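Local coordinates for hypothetical protein PA2201 (Pseudomonas aeruginosa, PDB 2FEF), which is of unknown function but is probably an immunity protein that protects the bacterium against a PoNe-type DNase toxin, at residues E81-I91 and F148-L159; F175-Y183 and A194-F204. All coordinates share one frame; numbering follows the deposited sequence.

Contact 1: E81-I91 and F148-L159; sequences ENASTLLLKAI and FALQLLAMGVLL
The ring of Phe148 receives Glu81 over one face and Ser84 at its edge. Glu81 CG stands 4.1 Å from the ring centroid, 28° off the ring normal, a CH-pi contact, while Ser84 CB lies in the ring plane 3.6 Å from Phe148 CD1. Extended beyond CG, the Glu81 chain crosses the ring at about a right angle, and its carboxylate continues past CZ to salt bridges with Arg54 and Arg59 of the second subunit. The packing round Phe148 thus borders the subunit interface. The pair belongs to the all-helical core of the protein: the axes of segments 81-91 and 148-158, on helices 66-93 and 146-158, come within 11.0 Å of each other at an angle of 58°, close to the centre of the chain.

The second flat group, the Gln151 amide, bridges the helices with both of its polar atoms. With CG anti to the backbone N (chi1 -172°) and an extended chain, it reaches straight across to Ser84. There OE1 accepts from Ser84 OG and NE2 donates to Ser84 O in a nearly straight bond. The latter oxygen already takes the helical bond from Leu88 N; the two donors approach from opposite faces of its carbonyl plane, and the helical bond is kept beside the added one. Ala252 O takes a further bond from NE2, and Trp111 NE1 also pairs with Ser84 OG.

Further along, the contact becomes apolar. Leu87 CD2 packs 3.9 Å from Gln151 CD and 4.1 Å from CG of selenomethionine Met155, and its CD1 faces Leu159 CD1 just beyond the helix end. The bent Met155 chain brings its selenium atom to 3.9 Å from Ile91 CD1.

Contact 2: F175-Y183 and A194-F204; sequences FDTDRLLDY and ASEETFHPRPF
Hydrogen bonds to backbone groups tie the start of helix 179-189 to the loop 194-199. Arg179 N donates to Glu197 O over 2.9 Å, nearly along the C=O axis, and Arg179 NE donates to Ser195 O, which lies close to the guanidinium plane. A bend at chi3 (-78°) turns the guanidinium so that Glu196 O sits over one face, toward the rim; its NH1 goes on to a salt bridge with Glu212.

Two aspartates accept from backbone N-H groups of the same loop. Asp182 OD2 takes Ser195 N at 2.8 Å through its anti lone pair. Asp178 OD2 takes Phe199 N at 2.9 Å, also on the anti side, and accepts from a water that in turn receives His200 N. The other oxygen, OD1, pairs with Tyr146 OH and, weakly, with Leu181 N. Asp178 stands at the N-cap of helix 179-189, and the weak bond from Leu181 N is its capping bond, so one carboxylate both caps a helix and anchors the neighbouring loop, within a region assigned to the C-terminal domain of PoNi immunity proteins. Ser195 OG accepts from Glu197 N, two residues on, an ST turn.

Aromatic contacts complete the join. Asp178 CB stands 3.4 Å above the centre of the Phe199 ring, 2° off the normal; Asp178 CG sits between its own backbone N and carbonyl carbon (chi1 74°), which directs OD2 to Phe199 N. Asp176 O meets the ring's edge, 3.5 Å from Phe199 CE2, and is buried without a polar partner, whereas Asp176 OD1 is held by Arg142. Among the apolar pairs, Ala194 CB touches Tyr183 CE1, and Leu180 CD2 lies 3.6 Å from Phe204 CD2.

How the contacts relate
Contact 1 closes before contact 2 opens along the chain, and their centres lie 18 Å apart. Helix 146-158 joins them: Gln151 and Met155 serve contact 1, whereas Leu150 and Leu153 of the same helix pack against contact 2. Leu153 CD2 comes within 3.4 Å of Leu181 O, and Leu150 CD2 lies 4.0 Å from Phe204 CZ. Contact 1 is buried about 3 Å from the centre of the chain, while contact 2, about 15 Å from it, is only partly buried. A 1,2-ethanediol, probably from the crystallisation liquor, lies about 4 Å from the Ala194 side chain in contact 2.

Contact 1: E81-I91 and F148-L159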
# COMPACT_ATOMS: atom_id res chain seq x y z
N GLU B 81 -2.39 12.73 -6.78
CA GLU B 81 -1.64 12.08 -7.89
C GLU B 81 -2.22 10.72 -8.26
O GLU B 81 -2.32 10.38 -9.42
CB GLU B 81 -0.14 11.90 -7.54
CG GLU B 81 0.65 13.21 -7.35
CD GLU B 81 2.18 12.99 -7.26
OE1 GLU B 81 2.70 11.89 -7.56
OE2 GLU B 81 2.87 13.96 -6.86
N ASN B 82 -2.57 9.93 -7.26
CA ASN B 82 -3.16 8.61 -7.52
C ASN B 82 -4.49 8.71 -8.25
O ASN B 82 -4.83 7.86 -9.11
CB ASN B 82 -3.37 7.84 -6.19
CG ASN B 82 -2.05 7.49 -5.48
OD1 ASN B 82 -0.94 7.48 -6.05
ND2 ASN B 82 -2.19 7.19 -4.19
N ALA B 83 -5.27 9.74 -7.90
CA ALA B 83 -6.52 9.99 -8.64
C ALA B 83 -6.23 10.42 -10.07
O ALA B 83 -6.95 10.02 -10.98
CB ALA B 83 -7.42 11.04 -7.93
N SER B 84 -5.21 11.23 -10.29
CA SER B 84 -4.79 11.54 -11.69
C SER B 84 -4.38 10.26 -12.48
O SER B 84 -4.68 10.15 -13.66
CB SER B 84 -3.64 12.56 -11.69
OG SER B 84 -4.15 13.86 -11.42
N THR B 85 -3.65 9.35 -11.84
CA THR B 85 -3.23 8.09 -12.49
C THR B 85 -4.44 7.23 -12.74
O THR B 85 -4.58 6.67 -13.80
CB THR B 85 -2.13 7.36 -11.69
OG1 THR B 85 -1.11 8.31 -11.35
CG2 THR B 85 -1.53 6.25 -12.51
N LEU B 86 -5.37 7.19 -11.79
CA LEU B 86 -6.62 6.46 -12.03
C LEU B 86 -7.32 6.99 -13.27
O LEU B 86 -7.79 6.21 -14.11
CB LEU B 86 -7.56 6.59 -10.80
CG LEU B 86 -8.68 5.54 -10.81
CD1 LEU B 86 -8.20 4.15 -10.42
CD2 LEU B 86 -9.84 5.98 -9.88
N LEU B 87 -7.39 8.32 -13.39
CA LEU B 87 -8.04 8.93 -14.57
C LEU B 87 -7.34 8.47 -15.86
O LEU B 87 -7.98 8.02 -16.80
CB LEU B 87 -8.05 10.47 -14.45
CG LEU B 87 -8.69 11.20 -15.66
CD1 LEU B 87 -10.06 10.71 -15.94
CD2 LEU B 87 -8.71 12.70 -15.34
N LEU B 88 -6.02 8.57 -15.87
CA LEU B 88 -5.23 8.11 -17.00
C LEU B 88 -5.51 6.65 -17.36
O LEU B 88 -5.76 6.32 -18.51
CB LEU B 88 -3.73 8.37 -16.74
CG LEU B 88 -2.83 7.89 -17.88
CD1 LEU B 88 -3.11 8.67 -19.19
CD2 LEU B 88 -1.38 7.99 -17.45
N LYS B 89 -5.47 5.75 -16.37
CA LYS B 89 -5.78 4.35 -16.64
C LYS B 89 -7.19 4.17 -17.23
O LYS B 89 -7.42 3.33 -18.11
CB LYS B 89 -5.66 3.58 -15.33
CG LYS B 89 -4.21 3.54 -14.84
CD LYS B 89 -3.37 2.56 -15.68
CE LYS B 89 -1.89 2.83 -15.45
NZ LYS B 89 -1.11 1.93 -16.36
N ALA B 90 -8.14 4.96 -16.73
CA ALA B 90 -9.52 4.87 -17.23
C ALA B 90 -9.61 5.33 -18.72
O ALA B 90 -10.34 4.76 -19.52
CB ALA B 90 -10.42 5.72 -16.35
N ILE B 91 -8.86 6.37 -19.08
CA ILE B 91 -8.74 6.78 -20.49
C ILE B 91 -8.18 5.63 -21.36
O ILE B 91 -8.77 5.24 -22.42
CB ILE B 91 -7.83 8.05 -20.66
CG1 ILE B 91 -8.40 9.23 -19.85
CG2 ILE B 91 -7.76 8.41 -22.21
CD1 ILE B 91 -7.46 10.42 -19.72
N PHE B 148 0.73 16.80 -14.51
CA PHE B 148 -0.54 16.82 -13.73
C PHE B 148 -1.32 18.08 -13.99
O PHE B 148 -2.57 18.07 -13.94
CB PHE B 148 -0.26 16.73 -12.20
CG PHE B 148 0.35 15.42 -11.78
CD1 PHE B 148 -0.43 14.28 -11.68
CD2 PHE B 148 1.71 15.35 -11.45
CE1 PHE B 148 0.13 13.04 -11.26
CE2 PHE B 148 2.31 14.12 -11.01
CZ PHE B 148 1.51 12.97 -10.94
N ALA B 149 -0.61 19.19 -14.22
CA ALA B 149 -1.32 20.46 -14.50
C ALA B 149 -1.94 20.38 -15.92
O ALA B 149 -3.08 20.80 -16.15
CB ALA B 149 -0.38 21.66 -14.39
N LEU B 150 -1.18 19.81 -16.85
CA LEU B 150 -1.69 19.57 -18.23
C LEU B 150 -2.96 18.72 -18.14
O LEU B 150 -3.97 19.07 -18.75
CB LEU B 150 -0.63 18.83 -19.09
CG LEU B 150 -1.13 18.36 -20.47
CD1 LEU B 150 -1.57 19.58 -21.28
CD2 LEU B 150 0.01 17.61 -21.14
N GLN B 151 -2.91 17.61 -17.39
CA GLN B 151 -4.08 16.74 -17.25
C GLN B 151 -5.28 17.52 -16.67
O GLN B 151 -6.41 17.41 -17.15
CB GLN B 151 -3.79 15.54 -16.31
CG GLN B 151 -4.98 14.53 -16.32
CD GLN B 151 -4.96 13.58 -15.16
OE1 GLN B 151 -5.26 13.96 -14.02
NE2 GLN B 151 -4.63 12.31 -15.43
N LEU B 152 -5.04 18.29 -15.61
CA LEU B 152 -6.15 19.00 -14.95
C LEU B 152 -6.84 19.97 -15.91
O LEU B 152 -8.08 20.04 -15.93
CB LEU B 152 -5.65 19.75 -13.71
CG LEU B 152 -5.42 18.80 -12.53
CD1 LEU B 152 -4.61 19.62 -11.45
CD2 LEU B 152 -6.74 18.28 -12.00
N LEU B 153 -6.06 20.72 -16.69
CA LEU B 153 -6.68 21.71 -17.58
C LEU B 153 -7.24 21.03 -18.81
O LEU B 153 -8.39 21.25 -19.16
CB LEU B 153 -5.71 22.86 -17.95
CG LEU B 153 -5.65 24.00 -16.92
CD1 LEU B 153 -5.40 23.49 -15.48
CD2 LEU B 153 -4.62 25.03 -17.29
N ALA B 154 -6.43 20.17 -19.46
CA ALA B 154 -6.90 19.54 -20.72
C ALA B 154 -8.09 18.61 -20.49
O ALA B 154 -9.04 18.59 -21.31
CB ALA B 154 -5.74 18.79 -21.41
N MSE B 155 -8.09 17.89 -19.36
CA MSE B 155 -9.17 16.93 -19.13
C MSE B 155 -10.38 17.69 -18.67
O MSE B 155 -11.49 17.28 -18.91
CB MSE B 155 -8.81 15.77 -18.18
CG MSE B 155 -7.65 14.81 -18.64
SE MSE B 155 -7.97 14.23 -20.55
CE MSE B 155 -6.88 15.44 -21.53
N GLY B 156 -10.17 18.83 -18.02
CA GLY B 156 -11.29 19.77 -17.72
C GLY B 156 -12.06 20.16 -18.99
O GLY B 156 -13.29 20.19 -19.02
N VAL B 157 -11.33 20.56 -20.01
CA VAL B 157 -11.89 20.90 -21.32
C VAL B 157 -12.54 19.68 -22.01
O VAL B 157 -13.67 19.74 -22.51
CB VAL B 157 -10.77 21.50 -22.23
CG1 VAL B 157 -11.32 21.72 -23.66
CG2 VAL B 157 -10.22 22.83 -21.68
N LEU B 158 -11.82 18.57 -22.03
CA LEU B 158 -12.27 17.37 -22.77
C LEU B 158 -13.46 16.69 -22.10
O LEU B 158 -14.21 15.94 -22.74
CB LEU B 158 -11.09 16.38 -22.92
CG LEU B 158 -10.07 16.77 -24.01
CD1 LEU B 158 -8.84 15.98 -23.88
CD2 LEU B 158 -10.71 16.57 -25.46
N LEU B 159 -13.64 16.94 -20.80
CA LEU B 159 -14.75 16.34 -20.08
C LEU B 159 -15.86 17.32 -19.71
O LEU B 159 -16.72 16.99 -18.90
CB LEU B 159 -14.25 15.53 -18.86
CG LEU B 159 -13.25 14.42 -19.21
CD1 LEU B 159 -12.56 13.79 -17.93
CD2 LEU B 159 -13.90 13.32 -20.14

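Contact 2: F175-Y183 and A194-F204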
# COMPACT_ATOMS: atom_id res chain seq x y z
N PHE B 175 -1.56 30.53 -10.25
CA PHE B 175 -1.40 31.26 -11.50
C PHE B 175 -0.02 31.17 -12.14
O PHE B 175 0.32 31.98 -12.99
CB PHE B 175 -1.86 32.73 -11.36
CG PHE B 175 -3.35 32.90 -11.47
CD1 PHE B 175 -3.98 32.96 -12.72
CD2 PHE B 175 -4.13 33.03 -10.34
CE1 PHE B 175 -5.36 33.13 -12.81
CE2 PHE B 175 -5.51 33.21 -10.42
CZ PHE B 175 -6.12 33.24 -11.65
N ASP B 176 0.76 30.17 -11.77
CA ASP B 176 2.09 29.97 -12.37
C ASP B 176 1.92 29.08 -13.62
O ASP B 176 2.29 27.91 -13.63
CB ASP B 176 3.06 29.35 -11.35
CG ASP B 176 4.55 29.40 -11.79
OD1 ASP B 176 4.90 30.09 -12.76
OD2 ASP B 176 5.36 28.72 -11.13
N THR B 177 1.35 29.67 -14.66
CA THR B 177 1.00 28.97 -15.87
C THR B 177 1.88 29.50 -17.00
O THR B 177 2.34 30.66 -16.94
CB THR B 177 -0.47 29.24 -16.22
OG1 THR B 177 -0.73 30.65 -16.14
CG2 THR B 177 -1.40 28.52 -15.25
N ASP B 178 2.14 28.66 -18.00
CA ASP B 178 2.86 29.05 -19.21
C ASP B 178 1.92 29.18 -20.41
O ASP B 178 0.70 29.15 -20.25
CB ASP B 178 4.03 28.08 -19.49
CG ASP B 178 3.60 26.72 -20.03
OD1 ASP B 178 2.42 26.31 -19.86
OD2 ASP B 178 4.47 26.03 -20.60
N ARG B 179 2.47 29.32 -21.62
CA ARG B 179 1.65 29.65 -22.78
C ARG B 179 0.55 28.61 -23.02
O ARG B 179 -0.63 28.95 -23.14
CB ARG B 179 2.50 29.82 -24.03
CG ARG B 179 1.66 30.20 -25.29
CD ARG B 179 2.54 30.61 -26.45
NE ARG B 179 3.04 31.97 -26.30
CZ ARG B 179 3.87 32.56 -27.16
NH1 ARG B 179 4.30 31.90 -28.22
NH2 ARG B 179 4.27 33.81 -26.95
N LEU B 180 0.95 27.34 -23.06
CA LEU B 180 -0.02 26.26 -23.29
C LEU B 180 -1.11 26.21 -22.21
O LEU B 180 -2.30 26.14 -22.53
CB LEU B 180 0.67 24.89 -23.44
CG LEU B 180 -0.30 23.69 -23.51
CD1 LEU B 180 -1.21 23.73 -24.75
CD2 LEU B 180 0.44 22.37 -23.42
N LEU B 181 -0.71 26.25 -20.95
CA LEU B 181 -1.71 26.20 -19.87
C LEU B 181 -2.65 27.41 -19.95
O LEU B 181 -3.87 27.27 -19.71
CB LEU B 181 -1.06 26.12 -18.47
CG LEU B 181 -0.26 24.85 -18.14
CD1 LEU B 181 0.41 24.92 -16.73
CD2 LEU B 181 -1.10 23.54 -18.36
N ASP B 182 -2.11 28.58 -20.31
CA ASP B 182 -2.95 29.76 -20.54
C ASP B 182 -3.96 29.58 -21.70
O ASP B 182 -5.13 29.95 -21.54
CB ASP B 182 -2.12 31.03 -20.76
CG ASP B 182 -1.50 31.57 -19.46
OD1 ASP B 182 -1.83 31.06 -18.36
OD2 ASP B 182 -0.69 32.52 -19.54
N TYR B 183 -3.52 29.02 -22.83
CA TYR B 183 -4.45 28.66 -23.91
C TYR B 183 -5.52 27.67 -23.47
O TYR B 183 -6.69 27.84 -23.80
CB TYR B 183 -3.71 28.13 -25.14
CG TYR B 183 -3.29 29.25 -26.07
CD1 TYR B 183 -2.22 30.07 -25.75
CD2 TYR B 183 -3.95 29.45 -27.28
CE1 TYR B 183 -1.83 31.11 -26.60
CE2 TYR B 183 -3.56 30.48 -28.15
CZ TYR B 183 -2.49 31.31 -27.78
OH TYR B 183 -2.09 32.34 -28.60
N ALA B 194 -1.87 35.55 -23.23
CA ALA B 194 -1.19 34.37 -22.72
C ALA B 194 0.26 34.67 -22.40
O ALA B 194 0.86 35.57 -23.00
CB ALA B 194 -1.29 33.21 -23.72
N SER B 195 0.82 33.91 -21.45
CA SER B 195 2.24 33.93 -21.12
C SER B 195 3.06 33.71 -22.40
O SER B 195 2.58 33.08 -23.34
CB SER B 195 2.53 32.81 -20.12
OG SER B 195 3.91 32.68 -19.85
N GLU B 196 4.27 34.24 -22.42
CA GLU B 196 5.18 34.01 -23.55
C GLU B 196 6.14 32.87 -23.28
O GLU B 196 6.89 32.47 -24.18
CB GLU B 196 5.98 35.28 -23.87
CG GLU B 196 5.12 36.45 -24.32
CD GLU B 196 5.93 37.67 -24.61
OE1 GLU B 196 7.17 37.64 -24.39
OE2 GLU B 196 5.34 38.68 -25.05
N GLU B 197 6.13 32.34 -22.06
CA GLU B 197 7.02 31.26 -21.66
C GLU B 197 6.49 29.89 -22.07
O GLU B 197 5.27 29.68 -22.18
CB GLU B 197 7.24 31.24 -20.15
CG GLU B 197 7.79 32.53 -19.53
CD GLU B 197 8.01 32.38 -18.04
OE1 GLU B 197 7.19 32.90 -17.24
OE2 GLU B 197 8.97 31.69 -17.65
N THR B 198 7.42 28.96 -22.26
CA THR B 198 7.10 27.52 -22.34
C THR B 198 8.00 26.82 -21.30
O THR B 198 9.23 26.82 -21.42
CB THR B 198 7.37 26.98 -23.75
OG1 THR B 198 6.51 27.64 -24.69
CG2 THR B 198 7.11 25.46 -23.82
N PHE B 199 7.37 26.25 -20.26
CA PHE B 199 8.13 25.64 -19.18
C PHE B 199 8.94 24.42 -19.60
O PHE B 199 10.00 24.16 -19.03
CB PHE B 199 7.22 25.30 -17.99
CG PHE B 199 6.58 26.52 -17.34
CD1 PHE B 199 7.09 27.80 -17.55
CD2 PHE B 199 5.47 26.37 -16.52
CE1 PHE B 199 6.49 28.92 -16.97
CE2 PHE B 199 4.88 27.48 -15.92
CZ PHE B 199 5.39 28.75 -16.14
N HIS B 200 8.43 23.67 -20.59
CA HIS B 200 9.06 22.44 -21.05
C HIS B 200 9.09 22.45 -22.58
O HIS B 200 8.15 21.97 -23.22
CB HIS B 200 8.30 21.25 -20.47
CG HIS B 200 8.21 21.30 -18.98
ND1 HIS B 200 9.19 20.77 -18.17
CD2 HIS B 200 7.28 21.84 -18.15
CE1 HIS B 200 8.87 20.99 -16.90
NE2 HIS B 200 7.70 21.61 -16.86
N PRO B 201 10.14 23.04 -23.16
CA PRO B 201 10.22 23.28 -24.59
C PRO B 201 10.15 21.99 -25.42
O PRO B 201 9.75 22.03 -26.58
CB PRO B 201 11.58 23.99 -24.77
CG PRO B 201 11.91 24.54 -23.42
CD PRO B 201 11.33 23.56 -22.44
N ARG B 202 10.51 20.86 -24.82
CA ARG B 202 10.40 19.54 -25.47
C ARG B 202 9.32 18.77 -24.69
O ARG B 202 9.57 18.35 -23.58
CB ARG B 202 11.73 18.79 -25.34
CG ARG B 202 12.83 19.17 -26.36
CD ARG B 202 13.24 20.64 -26.39
NE ARG B 202 13.94 21.13 -25.20
CZ ARG B 202 14.73 22.21 -25.18
NH1 ARG B 202 15.30 22.60 -24.05
NH2 ARG B 202 14.95 22.91 -26.30
N PRO B 203 8.14 18.55 -25.27
CA PRO B 203 7.71 18.81 -26.65
C PRO B 203 7.07 20.16 -26.95
O PRO B 203 6.87 20.50 -28.11
CB PRO B 203 6.65 17.72 -26.88
CG PRO B 203 5.96 17.57 -25.55
CD PRO B 203 7.08 17.84 -24.50
N PHE B 204 6.71 20.92 -25.92
CA PHE B 204 5.73 21.99 -26.09
C PHE B 204 6.17 23.24 -26.86
O PHE B 204 5.32 24.00 -27.33
CB PHE B 204 5.13 22.35 -24.73
CG PHE B 204 4.53 21.18 -24.02
CD1 PHE B 204 5.11 20.70 -22.84
CD2 PHE B 204 3.38 20.55 -24.51
CE1 PHE B 204 4.56 19.59 -22.17
CE2 PHE B 204 2.81 19.48 -23.82
CZ PHE B 204 3.40 19.00 -22.69
O HOH W 1 5.51 23.58 -21.21